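Local structure of unknown protein (Galdieria sulphuraria, 2NYI) at residues D90-L96 with S143-F149; V10-R15 with A68-Q73; Q4-V8 with A55-I61; A109-V113 with A158-V162. The protein is of unknown function but carries tandem ACT domains, a fold that in related proteins commonly binds amino acids or other small ligands for regulation. One frame throughout, in Å; residues are numbered along the deposited sequence.

Interaction 1: D90-L96 with S143-F149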
loop_
_atom_site.group_PDB
_atom_site.type_symbol
_atom_site.label_atom_id
_atom_site.label_comp_id
_atom_site.label_asym_id
_atom_site.label_seq_id
_atom_site.Cartn_x
_atom_site.Cartn_y
_atom_site.Cartn_z
ATOM N N ASP A 90 -5.400 -16.116 -19.551
ATOM C CA ASP A 90 -6.774 -16.169 -19.073
ATOM C C ASP A 90 -6.939 -15.530 -17.690
ATOM O O ASP A 90 -8.051 -15.439 -17.176
ATOM C CB ASP A 90 -7.253 -17.613 -19.015
ATOM C CG ASP A 90 -6.976 -18.362 -20.301
ATOM O OD1 ASP A 90 -6.885 -17.700 -21.363
ATOM O OD2 ASP A 90 -6.845 -19.602 -20.245
ATOM N N THR A 91 -5.842 -15.098 -17.092
ATOM C CA THR A 91 -5.935 -14.327 -15.835
ATOM C C THR A 91 -6.752 -13.053 -16.070
ATOM O O THR A 91 -6.550 -12.355 -17.078
ATOM C CB THR A 91 -4.538 -13.976 -15.301
ATOM O OG1 THR A 91 -3.835 -15.186 -15.016
ATOM C CG2 THR A 91 -4.620 -13.147 -14.013
ATOM N N ARG A 92 -7.676 -12.777 -15.146
ATOM C CA ARG A 92 -8.465 -11.540 -15.108
ATOM C C ARG A 92 -8.430 -10.976 -13.674
ATOM O O ARG A 92 -8.136 -11.706 -12.717
ATOM C CB ARG A 92 -9.920 -11.790 -15.556
ATOM C CG ARG A 92 -10.109 -12.217 -17.049
ATOM C CD ARG A 92 -9.628 -11.145 -18.032
ATOM N NE ARG A 92 -9.845 -11.569 -19.426
ATOM C CZ ARG A 92 -9.024 -12.341 -20.135
ATOM N NH1 ARG A 92 -7.897 -12.803 -19.604
ATOM N NH2 ARG A 92 -9.344 -12.662 -21.395
ATOM N N GLU A 93 -8.714 -9.685 -13.536
ATOM C CA GLU A 93 -8.745 -9.078 -12.221
ATOM C C GLU A 93 -10.179 -8.867 -11.794
ATOM O O GLU A 93 -11.082 -8.666 -12.639
ATOM C CB GLU A 93 -7.937 -7.785 -12.209
ATOM C CG GLU A 93 -6.468 -8.047 -12.490
ATOM C CD GLU A 93 -5.585 -6.833 -12.234
ATOM O OE1 GLU A 93 -6.072 -5.694 -12.351
ATOM O OE2 GLU A 93 -4.389 -7.027 -11.932
ATOM N N TYR A 94 -10.376 -8.933 -10.482
ATOM C CA TYR A 94 -11.683 -8.914 -9.871
ATOM C C TYR A 94 -11.588 -8.059 -8.627
ATOM O O TYR A 94 -10.585 -8.103 -7.903
ATOM C CB TYR A 94 -12.102 -10.321 -9.440
ATOM C CG TYR A 94 -12.245 -11.291 -10.596
ATOM C CD1 TYR A 94 -13.475 -11.513 -11.186
ATOM C CD2 TYR A 94 -11.142 -11.968 -11.092
ATOM C CE1 TYR A 94 -13.615 -12.394 -12.266
ATOM C CE2 TYR A 94 -11.261 -12.837 -12.209
ATOM C CZ TYR A 94 -12.501 -13.050 -12.767
ATOM O OH TYR A 94 -12.630 -13.931 -13.836
ATOM N N GLU A 95 -12.641 -7.308 -8.381
ATOM C CA GLU A 95 -12.741 -6.521 -7.155
ATOM C C GLU A 95 -13.513 -7.381 -6.162
ATOM O O GLU A 95 -14.578 -7.934 -6.485
ATOM C CB GLU A 95 -13.454 -5.191 -7.413
ATOM C CG GLU A 95 -12.618 -4.196 -8.225
ATOM C CD GLU A 95 -11.433 -3.611 -7.431
ATOM O OE1 GLU A 95 -11.438 -3.671 -6.175
ATOM O OE2 GLU A 95 -10.496 -3.075 -8.069
ATOM N N LEU A 96 -12.944 -7.518 -4.972
ATOM C CA LEU A 96 -13.519 -8.342 -3.923
ATOM C C LEU A 96 -13.874 -7.443 -2.749
ATOM O O LEU A 96 -13.057 -6.605 -2.316
ATOM C CB LEU A 96 -12.515 -9.436 -3.522
ATOM C CG LEU A 96 -12.770 -10.274 -2.256
ATOM C CD1 LEU A 96 -13.932 -11.237 -2.470
ATOM C CD2 LEU A 96 -11.536 -11.062 -1.931
ATOM N N SER A 143 -10.488 -5.492 -1.904
ATOM C CA SER A 143 -9.311 -6.129 -2.453
ATOM C C SER A 143 -9.422 -6.198 -3.986
ATOM O O SER A 143 -10.533 -6.225 -4.539
ATOM C CB SER A 143 -9.206 -7.543 -1.869
ATOM O OG SER A 143 -7.922 -8.118 -2.075
ATOM N N ARG A 144 -8.273 -6.196 -4.651
ATOM C CA ARG A 144 -8.210 -6.573 -6.060
ATOM C C ARG A 144 -7.416 -7.866 -6.152
ATOM O O ARG A 144 -6.287 -7.963 -5.636
ATOM C CB ARG A 144 -7.553 -5.470 -6.878
ATOM C CG ARG A 144 -7.707 -5.606 -8.389
ATOM C CD ARG A 144 -7.035 -4.390 -9.003
ATOM N NE ARG A 144 -7.191 -4.271 -10.445
ATOM C CZ ARG A 144 -7.956 -3.363 -11.049
ATOM N NH1 ARG A 144 -8.669 -2.497 -10.336
ATOM N NH2 ARG A 144 -8.012 -3.328 -12.375
ATOM N N VAL A 145 -8.017 -8.869 -6.790
ATOM C CA VAL A 145 -7.404 -10.193 -6.918
ATOM C C VAL A 145 -7.373 -10.611 -8.384
ATOM O O VAL A 145 -8.130 -10.083 -9.193
ATOM C CB VAL A 145 -8.168 -11.280 -6.071
ATOM C CG1 VAL A 145 -8.220 -10.878 -4.593
ATOM C CG2 VAL A 145 -9.600 -11.555 -6.635
ATOM N N ALA A 146 -6.482 -11.541 -8.722
ATOM C CA ALA A 146 -6.337 -11.993 -10.099
ATOM C C ALA A 146 -6.289 -13.507 -10.146
ATOM O O ALA A 146 -5.545 -14.145 -9.391
ATOM C CB ALA A 146 -5.077 -11.408 -10.734
ATOM N N PHE A 147 -7.074 -14.068 -11.061
ATOM C CA PHE A 147 -7.058 -15.500 -11.309
ATOM C C PHE A 147 -7.654 -15.813 -12.675
ATOM O O PHE A 147 -8.358 -14.971 -13.266
ATOM C CB PHE A 147 -7.788 -16.262 -10.187
ATOM C CG PHE A 147 -9.223 -15.843 -9.988
ATOM C CD1 PHE A 147 -10.223 -16.324 -10.832
ATOM C CD2 PHE A 147 -9.574 -14.975 -8.950
ATOM C CE1 PHE A 147 -11.542 -15.949 -10.661
ATOM C CE2 PHE A 147 -10.891 -14.582 -8.769
ATOM C CZ PHE A 147 -11.888 -15.081 -9.608
ATOM N N PRO A 148 -7.361 -17.026 -13.207
ATOM C CA PRO A 148 -7.949 -17.413 -14.500
ATOM C C PRO A 148 -9.467 -17.391 -14.459
ATOM O O PRO A 148 -10.079 -18.023 -13.584
ATOM C CB PRO A 148 -7.454 -18.853 -14.703
ATOM C CG PRO A 148 -6.146 -18.911 -13.928
ATOM C CD PRO A 148 -6.425 -18.041 -12.694
ATOM N N PHE A 149 -10.074 -16.687 -15.414
ATOM C CA PHE A 149 -11.520 -16.483 -15.405
ATOM C C PHE A 149 -12.362 -17.775 -15.338
ATOM O O PHE A 149 -13.463 -17.743 -14.789
ATOM C CB PHE A 149 -11.989 -15.585 -16.569
ATOM C CG PHE A 149 -11.872 -16.223 -17.931
ATOM C CD1 PHE A 149 -12.822 -17.155 -18.367
ATOM C CD2 PHE A 149 -10.835 -15.874 -18.787
ATOM C CE1 PHE A 149 -12.711 -17.764 -19.626
ATOM C CE2 PHE A 149 -10.721 -16.468 -20.053
ATOM C CZ PHE A 149 -11.657 -17.417 -20.468
#
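Neighbouring antiparallel strands are joined first by their backbones. Hydrogen-bonded pairs recur at every second residue, Arg-92 with Phe-147, Tyr-94 with Val-145 and Leu-96 with Ser-143, each with two N-H...O bonds; Leu-96 N to Ser-143 O, at 2.8 Å, is almost linear. Beyond the Arg-92 and Phe-147 pair, Phe-149 N reaches Asp-90 O (3.0 Å). CA-H...O contacts fill the steps between, such as Ala-146 CA to Arg-92 O at 3.2 Å.

Charge gathers on the face bearing Glu-93, Glu-95 and Arg-144. The guanidinium bridges the two acids: Arg-144 NE lies 2.6 Å from Glu-93 OE1, while the link from Arg-144 NH1 to Glu-95 OE2 (3.0 Å) is a weak hydrogen bond within its salt bridge.

Aromatic packing marks the other face. Tyr-94 and Phe-147 form an offset stack, centroids 4.2 Å apart and planes only 2° from parallel, and Tyr-94 CB meets Val-145 CG2 at 4.0 Å.

These are the two central strands of the sheet in the second ACT-type βαββαβ unit. Strand 169-174 flanks strand 91-99 and strand 120-130 flanks strand 137-148, while Leu-114 of helix 106-116 packs on Leu-96 and Val-145.

Interaction 2: V10-R15 with A68-Q73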
loop_
_atom_site.group_PDB
_atom_site.type_symbol
_atom_site.label_atom_id
_atom_site.label_comp_id
_atom_site.label_asym_id
_atom_site.label_seq_id
_atom_site.Cartn_x
_atom_site.Cartn_y
_atom_site.Cartn_z
ATOM N N VAL A 10 10.797 0.304 0.403
ATOM C CA VAL A 10 11.206 1.154 1.523
ATOM C C VAL A 10 10.222 0.879 2.655
ATOM O O VAL A 10 8.992 0.897 2.440
ATOM C CB VAL A 10 11.131 2.660 1.135
ATOM C CG1 VAL A 10 11.488 3.591 2.339
ATOM C CG2 VAL A 10 12.004 2.968 -0.082
ATOM N N ALA A 11 10.744 0.659 3.853
ATOM C CA ALA A 11 9.896 0.514 5.030
ATOM C C ALA A 11 10.561 1.142 6.245
ATOM O O ALA A 11 11.792 1.072 6.414
ATOM C CB ALA A 11 9.615 -0.977 5.295
ATOM N N GLY A 12 9.747 1.762 7.086
ATOM C CA GLY A 12 10.240 2.389 8.315
ATOM C C GLY A 12 9.108 3.040 9.077
ATOM O O GLY A 12 7.932 2.869 8.734
ATOM N N SER A 13 9.452 3.750 10.143
ATOM C CA SER A 13 8.443 4.476 10.917
ATOM C C SER A 13 8.004 5.711 10.158
ATOM O O SER A 13 8.829 6.439 9.583
ATOM C CB SER A 13 8.985 4.880 12.293
ATOM O OG SER A 13 9.454 3.730 12.970
ATOM N N ASP A 14 6.700 5.949 10.156
ATOM C CA ASP A 14 6.119 7.074 9.428
ATOM C C ASP A 14 6.507 8.430 10.020
ATOM O O ASP A 14 6.622 8.612 11.258
ATOM C CB ASP A 14 4.599 6.939 9.360
ATOM C CG ASP A 14 3.972 7.886 8.349
ATOM O OD1 ASP A 14 4.599 8.140 7.292
ATOM O OD2 ASP A 14 2.854 8.374 8.602
ATOM N N ARG A 15 6.690 9.386 9.118
ATOM C CA ARG A 15 6.916 10.784 9.493
ATOM C C ARG A 15 6.629 11.627 8.256
ATOM O O ARG A 15 6.591 11.112 7.142
ATOM C CB ARG A 15 8.353 10.993 9.976
ATOM C CG ARG A 15 9.421 10.673 8.927
ATOM C CD ARG A 15 10.701 11.432 9.144
ATOM N NE ARG A 15 11.766 10.992 8.237
ATOM C CZ ARG A 15 11.999 11.476 7.020
ATOM N NH1 ARG A 15 11.248 12.441 6.510
ATOM N NH2 ARG A 15 13.014 10.978 6.307
ATOM N N ALA A 68 19.455 9.596 1.954
ATOM C CA ALA A 68 18.260 10.439 2.099
ATOM C C ALA A 68 17.327 9.962 3.219
ATOM O O ALA A 68 16.615 10.770 3.821
ATOM C CB ALA A 68 17.483 10.499 0.780
ATOM N N LEU A 69 17.356 8.657 3.486
ATOM C CA LEU A 69 16.405 7.990 4.403
ATOM C C LEU A 69 17.157 7.116 5.403
ATOM O O LEU A 69 16.971 5.894 5.448
ATOM C CB LEU A 69 15.396 7.136 3.609
ATOM C CG LEU A 69 14.475 7.880 2.634
ATOM C CD1 LEU A 69 13.642 6.888 1.819
ATOM C CD2 LEU A 69 13.593 8.886 3.358
ATOM N N PRO A 70 18.014 7.740 6.228
ATOM C CA PRO A 70 18.789 6.925 7.164
ATOM C C PRO A 70 17.859 6.203 8.150
ATOM O O PRO A 70 16.814 6.731 8.506
ATOM C CB PRO A 70 19.698 7.951 7.871
ATOM C CG PRO A 70 19.077 9.263 7.640
ATOM C CD PRO A 70 18.316 9.180 6.347
ATOM N N GLY A 71 18.198 4.975 8.528
ATOM C CA GLY A 71 17.307 4.213 9.408
ATOM C C GLY A 71 16.241 3.368 8.712
ATOM O O GLY A 71 15.779 2.373 9.290
ATOM N N PHE A 72 15.851 3.751 7.489
ATOM C CA PHE A 72 14.831 3.020 6.722
ATOM C C PHE A 72 15.381 1.722 6.173
ATOM O O PHE A 72 16.582 1.608 5.905
ATOM C CB PHE A 72 14.232 3.889 5.607
ATOM C CG PHE A 72 13.232 4.881 6.112
ATOM C CD1 PHE A 72 11.873 4.627 5.996
ATOM C CD2 PHE A 72 13.647 6.040 6.754
ATOM C CE1 PHE A 72 10.935 5.533 6.493
ATOM C CE2 PHE A 72 12.720 6.966 7.252
ATOM C CZ PHE A 72 11.357 6.696 7.141
ATOM N N GLN A 73 14.509 0.729 6.069
ATOM C CA GLN A 73 14.835 -0.553 5.463
ATOM C C GLN A 73 14.562 -0.412 3.964
ATOM O O GLN A 73 13.404 -0.256 3.551
ATOM C CB GLN A 73 13.928 -1.623 6.088
ATOM C CG GLN A 73 13.899 -2.981 5.414
ATOM C CD GLN A 73 12.876 -3.917 6.075
ATOM O OE1 GLN A 73 13.115 -4.404 7.184
ATOM N NE2 GLN A 73 11.732 -4.165 5.397
HETATM O O HOH W 1 15.203 9.465 7.765
#
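Where helix 59-68 ends, the chain turns back into the sheet. Ala-68 closes the helix and hardly touches the strand. Leu-69, the first residue to leave helical angles, points its side chain toward strand 4-13: its CD1 lies 4.0 Å from Val-10 CG1, and its CD2 lies 3.7 Å from Arg-15 NH2. A type II turn then runs from Leu-69 to Phe-72, with Phe-72 N hydrogen-bonded to Leu-69 O at 3.2 Å. Pro-70 faces away, yet its carbonyl O is joined to Arg-15 NH2 through a water, 3.3 Å from the former and 3.0 Å from the latter; the same NH2 forms a salt bridge with Asp-21 of helix 18-28. Gly-71 takes a positive phi of 89° at which a CB would be jammed against the preceding carbonyl. This is the second helix-to-strand connection of the ACT βαββαβ fold, delivering the last strand beside the first. Phe-72, with the largest area covered in this contact, brings its ring against the strand, CD1 being 3.6 Å from Gly-12 CA and 3.8 Å from Val-10 CG1; a CB on Gly-12 would clash with that CD1. Gln-73 opens strand 73-78 as the antiparallel hydrogen-bonded partner of Ala-11, with Ala-11 N to Gln-73 O and Gln-73 N to Ala-11 O both 2.8 Å, and it packs against Gln-73 of the second subunit.

Interaction 3: Q4-V8 with A55-I61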
loop_
_atom_site.group_PDB
_atom_site.type_symbol
_atom_site.label_atom_id
_atom_site.label_comp_id
_atom_site.label_asym_id
_atom_site.label_seq_id
_atom_site.Cartn_x
_atom_site.Cartn_y
_atom_site.Cartn_z
ATOM N N GLN A 4 17.192 1.176 -17.692
ATOM C CA GLN A 4 16.890 -0.085 -17.027
ATOM C C GLN A 4 15.873 0.185 -15.932
ATOM O O GLN A 4 15.848 1.283 -15.383
ATOM C CB GLN A 4 18.147 -0.681 -16.402
ATOM C CG GLN A 4 19.324 -0.835 -17.362
ATOM C CD GLN A 4 19.119 -1.907 -18.417
ATOM O OE1 GLN A 4 18.259 -2.778 -18.281
ATOM N NE2 GLN A 4 19.927 -1.853 -19.474
ATOM N N SER A 5 15.060 -0.820 -15.618
ATOM C CA SER A 5 14.048 -0.705 -14.552
ATOM C C SER A 5 14.451 -1.449 -13.273
ATOM O O SER A 5 14.975 -2.567 -13.329
ATOM C CB SER A 5 12.695 -1.213 -15.048
ATOM O OG SER A 5 11.734 -1.176 -13.988
ATOM N N PHE A 6 14.197 -0.826 -12.122
ATOM C CA PHE A 6 14.560 -1.397 -10.831
ATOM C C PHE A 6 13.331 -1.354 -9.926
ATOM O O PHE A 6 12.482 -0.468 -10.071
ATOM C CB PHE A 6 15.706 -0.600 -10.185
ATOM C CG PHE A 6 16.969 -0.602 -11.003
ATOM C CD1 PHE A 6 17.911 -1.596 -10.838
ATOM C CD2 PHE A 6 17.172 0.374 -11.992
ATOM C CE1 PHE A 6 19.088 -1.611 -11.633
ATOM C CE2 PHE A 6 18.334 0.364 -12.781
ATOM C CZ PHE A 6 19.287 -0.620 -12.593
ATOM N N VAL A 7 13.229 -2.322 -9.018
ATOM C CA VAL A 7 12.157 -2.359 -8.023
ATOM C C VAL A 7 12.785 -2.037 -6.683
ATOM O O VAL A 7 13.767 -2.665 -6.268
ATOM C CB VAL A 7 11.443 -3.730 -7.950
ATOM C CG1 VAL A 7 10.146 -3.603 -7.156
ATOM C CG2 VAL A 7 11.155 -4.252 -9.364
ATOM N N VAL A 8 12.226 -1.022 -6.037
ATOM C CA VAL A 8 12.716 -0.509 -4.774
ATOM C C VAL A 8 11.613 -0.659 -3.721
ATOM O O VAL A 8 10.456 -0.312 -3.989
ATOM C CB VAL A 8 13.089 1.009 -4.921
ATOM C CG1 VAL A 8 13.476 1.620 -3.575
ATOM C CG2 VAL A 8 14.204 1.181 -5.939
ATOM N N ALA A 55 21.441 3.081 -16.272
ATOM C CA ALA A 55 22.559 2.370 -15.654
ATOM C C ALA A 55 22.249 0.888 -15.491
ATOM O O ALA A 55 21.082 0.496 -15.382
ATOM C CB ALA A 55 22.935 3.000 -14.299
ATOM N N LYS A 56 23.305 0.076 -15.467
ATOM C CA LYS A 56 23.189 -1.382 -15.457
ATOM C C LYS A 56 22.758 -1.964 -14.112
ATOM O O LYS A 56 21.968 -2.904 -14.076
ATOM C CB LYS A 56 24.496 -2.036 -15.907
ATOM C CG LYS A 56 24.308 -3.344 -16.666
ATOM C CD LYS A 56 24.064 -3.088 -18.147
ATOM C CE LYS A 56 23.537 -4.324 -18.852
ATOM N NZ LYS A 56 23.183 -4.011 -20.263
ATOM N N ASP A 57 23.293 -1.451 -13.006
ATOM C CA ASP A 57 22.759 -1.884 -11.707
ATOM C C ASP A 57 22.288 -0.732 -10.802
ATOM O O ASP A 57 22.476 0.447 -11.112
ATOM C CB ASP A 57 23.642 -2.943 -10.993
ATOM C CG ASP A 57 24.819 -2.351 -10.221
ATOM O OD1 ASP A 57 24.711 -1.249 -9.654
ATOM O OD2 ASP A 57 25.860 -3.024 -10.150
ATOM N N GLY A 58 21.662 -1.101 -9.696
ATOM C CA GLY A 58 20.986 -0.130 -8.853
ATOM C C GLY A 58 21.767 0.375 -7.660
ATOM O O GLY A 58 21.181 1.009 -6.798
ATOM N N LYS A 59 23.076 0.103 -7.607
ATOM C CA LYS A 59 23.915 0.553 -6.497
ATOM C C LYS A 59 23.754 2.049 -6.233
ATOM O O LYS A 59 23.739 2.460 -5.069
ATOM C CB LYS A 59 25.411 0.225 -6.738
ATOM C CG LYS A 59 25.814 -1.226 -6.435
ATOM C CD LYS A 59 27.251 -1.550 -6.941
ATOM C CE LYS A 59 27.827 -2.816 -6.300
ATOM N NZ LYS A 59 26.802 -3.877 -6.098
ATOM N N LEU A 60 23.642 2.858 -7.295
ATOM C CA LEU A 60 23.480 4.307 -7.140
ATOM C C LEU A 60 22.151 4.636 -6.459
ATOM O O LEU A 60 22.090 5.488 -5.570
ATOM C CB LEU A 60 23.561 5.037 -8.489
ATOM C CG LEU A 60 23.450 6.571 -8.509
ATOM C CD1 LEU A 60 24.520 7.214 -7.612
ATOM C CD2 LEU A 60 23.531 7.138 -9.939
ATOM N N ILE A 61 21.096 3.945 -6.880
ATOM C CA ILE A 61 19.755 4.141 -6.299
ATOM C C ILE A 61 19.803 3.803 -4.806
ATOM O O ILE A 61 19.392 4.609 -3.955
ATOM C CB ILE A 61 18.688 3.286 -7.021
ATOM C CG1 ILE A 61 18.542 3.734 -8.485
ATOM C CG2 ILE A 61 17.313 3.363 -6.269
ATOM C CD1 ILE A 61 17.921 2.673 -9.387
#
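Phe-6 projects from its strand over the backbone of the turn that leads into helix 59-68, and it has more surface covered than any other residue in this contact. Its CE1 comes within 3.3 Å of Gly-58 N and 3.4 Å of Asp-57 C, while Gly-58 CA sits 4.1 Å from the ring centroid in an off-centre CH-pi contact. The carbonyls of Ala-55 and Lys-56 approach the ring edge, Ala-55 O lying 3.5 Å from Phe-6 CZ. Arg-78 adds a cation-pi interaction with the same ring. Gly-58 suits so close a fit: a CB there would point toward the strand and lie a tight 3.2 Å from Phe-6 CD1.

Gly-58 is also the N-cap residue of the helix, and the residue before it makes an Asx turn: Asp-57 OD1 accepts from Lys-59 N at 2.9 Å. In the βαββαβ order of the ACT domain this is the passage from the third strand to the second helix, which packs over the sheet in which 4-13 is one of the two inner strands. Further along, Ile-61 begins the helix-to-sheet packing, with CD1 3.6 Å from Phe-6 CD2 and CG2 3.8 Å from Val-8 CG2; Val-51 and Thr-76 on the flanking strands also meet Ile-61. At the outer end Gln-4 CG rests 3.0 Å from Ala-55 O, while Gln-4 OE1 is hydrogen-bonded to Arg-78 and NE2 to Glu-2.

Interaction 4: A109-V113 with A158-V162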
loop_
_atom_site.group_PDB
_atom_site.type_symbol
_atom_site.label_atom_id
_atom_site.label_comp_id
_atom_site.label_asym_id
_atom_site.label_seq_id
_atom_site.Cartn_x
_atom_site.Cartn_y
_atom_site.Cartn_z
ATOM N N ALA A 109 -10.099 -17.061 6.606
ATOM C CA ALA A 109 -11.072 -17.815 5.803
ATOM C C ALA A 109 -11.164 -17.336 4.347
ATOM O O ALA A 109 -11.196 -18.157 3.434
ATOM C CB ALA A 109 -12.454 -17.799 6.460
ATOM N N VAL A 110 -11.213 -16.013 4.144
ATOM C CA VAL A 110 -11.327 -15.445 2.795
ATOM C C VAL A 110 -10.051 -15.723 2.025
ATOM O O VAL A 110 -10.095 -16.237 0.905
ATOM C CB VAL A 110 -11.617 -13.920 2.809
ATOM C CG1 VAL A 110 -11.565 -13.337 1.393
ATOM C CG2 VAL A 110 -12.980 -13.641 3.466
ATOM N N THR A 111 -8.912 -15.387 2.629
ATOM C CA THR A 111 -7.621 -15.594 1.969
ATOM C C THR A 111 -7.280 -17.081 1.738
ATOM O O THR A 111 -6.576 -17.417 0.805
ATOM C CB THR A 111 -6.478 -14.855 2.698
ATOM O OG1 THR A 111 -6.344 -15.354 4.031
ATOM C CG2 THR A 111 -6.764 -13.345 2.759
ATOM N N ALA A 112 -7.800 -17.983 2.571
ATOM C CA ALA A 112 -7.610 -19.427 2.320
ATOM C C ALA A 112 -8.240 -19.857 0.998
ATOM O O ALA A 112 -7.643 -20.619 0.228
ATOM C CB ALA A 112 -8.184 -20.264 3.490
ATOM N N VAL A 113 -9.456 -19.368 0.748
ATOM C CA VAL A 113 -10.155 -19.596 -0.519
ATOM C C VAL A 113 -9.292 -19.119 -1.695
ATOM O O VAL A 113 -9.070 -19.854 -2.656
ATOM C CB VAL A 113 -11.538 -18.879 -0.543
ATOM C CG1 VAL A 113 -12.139 -18.890 -1.946
ATOM C CG2 VAL A 113 -12.510 -19.532 0.430
ATOM N N ALA A 158 -17.057 -21.115 -3.296
ATOM C CA ALA A 158 -16.223 -21.180 -2.081
ATOM C C ALA A 158 -16.411 -19.964 -1.174
ATOM O O ALA A 158 -16.451 -20.109 0.060
ATOM C CB ALA A 158 -14.756 -21.367 -2.441
ATOM N N LEU A 159 -16.550 -18.778 -1.765
ATOM C CA LEU A 159 -16.760 -17.555 -0.972
ATOM C C LEU A 159 -18.152 -17.551 -0.312
ATOM O O LEU A 159 -18.346 -16.937 0.738
ATOM C CB LEU A 159 -16.543 -16.288 -1.811
ATOM C CG LEU A 159 -15.096 -15.984 -2.259
ATOM C CD1 LEU A 159 -15.059 -14.806 -3.227
ATOM C CD2 LEU A 159 -14.184 -15.725 -1.052
ATOM N N SER A 160 -19.102 -18.259 -0.919
ATOM C CA SER A 160 -20.445 -18.401 -0.346
ATOM C C SER A 160 -20.439 -19.228 0.951
ATOM O O SER A 160 -21.175 -18.906 1.887
ATOM C CB SER A 160 -21.414 -18.990 -1.378
ATOM O OG SER A 160 -21.283 -20.400 -1.439
ATOM N N ARG A 161 -19.597 -20.262 1.020
ATOM C CA ARG A 161 -19.380 -21.011 2.267
ATOM C C ARG A 161 -18.872 -20.093 3.375
ATOM O O ARG A 161 -19.324 -20.171 4.527
ATOM C CB ARG A 161 -18.377 -22.149 2.078
ATOM C CG ARG A 161 -18.848 -23.289 1.204
ATOM C CD ARG A 161 -17.795 -24.397 1.149
ATOM N NE ARG A 161 -17.755 -25.222 2.365
ATOM C CZ ARG A 161 -18.454 -26.345 2.545
ATOM N NH1 ARG A 161 -19.262 -26.803 1.592
ATOM N NH2 ARG A 161 -18.343 -27.016 3.688
ATOM N N VAL A 162 -17.916 -19.232 3.027
ATOM C CA VAL A 162 -17.383 -18.254 3.977
ATOM C C VAL A 162 -18.499 -17.337 4.474
ATOM O O VAL A 162 -18.606 -17.087 5.672
ATOM C CB VAL A 162 -16.235 -17.402 3.359
ATOM C CG1 VAL A 162 -15.736 -16.361 4.371
ATOM C CG2 VAL A 162 -15.089 -18.298 2.912
#
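Val-113 and Val-162, the two residues with most surface covered, show how small side chains bring a pair of helices together. Val-113 points at the facing helix and touches three residues: its CG1 lies 3.6 Å from Ala-158 CB and 3.9 Å from Leu-159 CD2, and its CG2 lies 3.8 Å from Val-162 CG2. Val-162 answers from the other side, reaching back along helix 106-116 to Val-110, whose CG2 is 4.0 Å from Val-162 CG1, and to Ala-109, whose CB is 4.1 Å from that same CG1. The segments run antiparallel, at 168°, with axes 9.7 Å apart, so Ala-109 is level with Val-162 and Val-113 with Ala-158. These are the two helices of the second ACT-type unit, lying side by side on one face of its four-stranded sheet. Leu-159 also links the pair to the sheet: sideways at its CA-to-CB bond, it extends CD2 to within 4.3 Å of Val-110 CG1 and packs on Leu-96, Ile-170 and Leu-172. All the side-chain contacts between the helices are apolar. On a side of helix 106-116 turned from this seam, Thr-111 and Ala-112 pack on His-20 of the second subunit.

Overall arrangement
Set side by side, the four contacts sample one fold twice. Interactions 2 and 3 share strand 4-13 of the first domain and fasten opposite ends of helix 59-68 to it; interactions 1 and 4 belong to the second and touch through Leu-96, which meets both Val-110 and Leu-159. Chemistry follows position. Interaction 1, within a sheet, combines backbone bonding with a charged face and a largely aromatic and aliphatic one; interaction 4, between helices, has only apolar side-chain contacts. The two helix-end contacts each press a phenylalanine against glycine. All four are partly buried, but interaction 4 has no exposed touching residue, interactions 2 and 3 two each. Interactions 2, 3 and 4 reach the second subunit; interaction 1 does not.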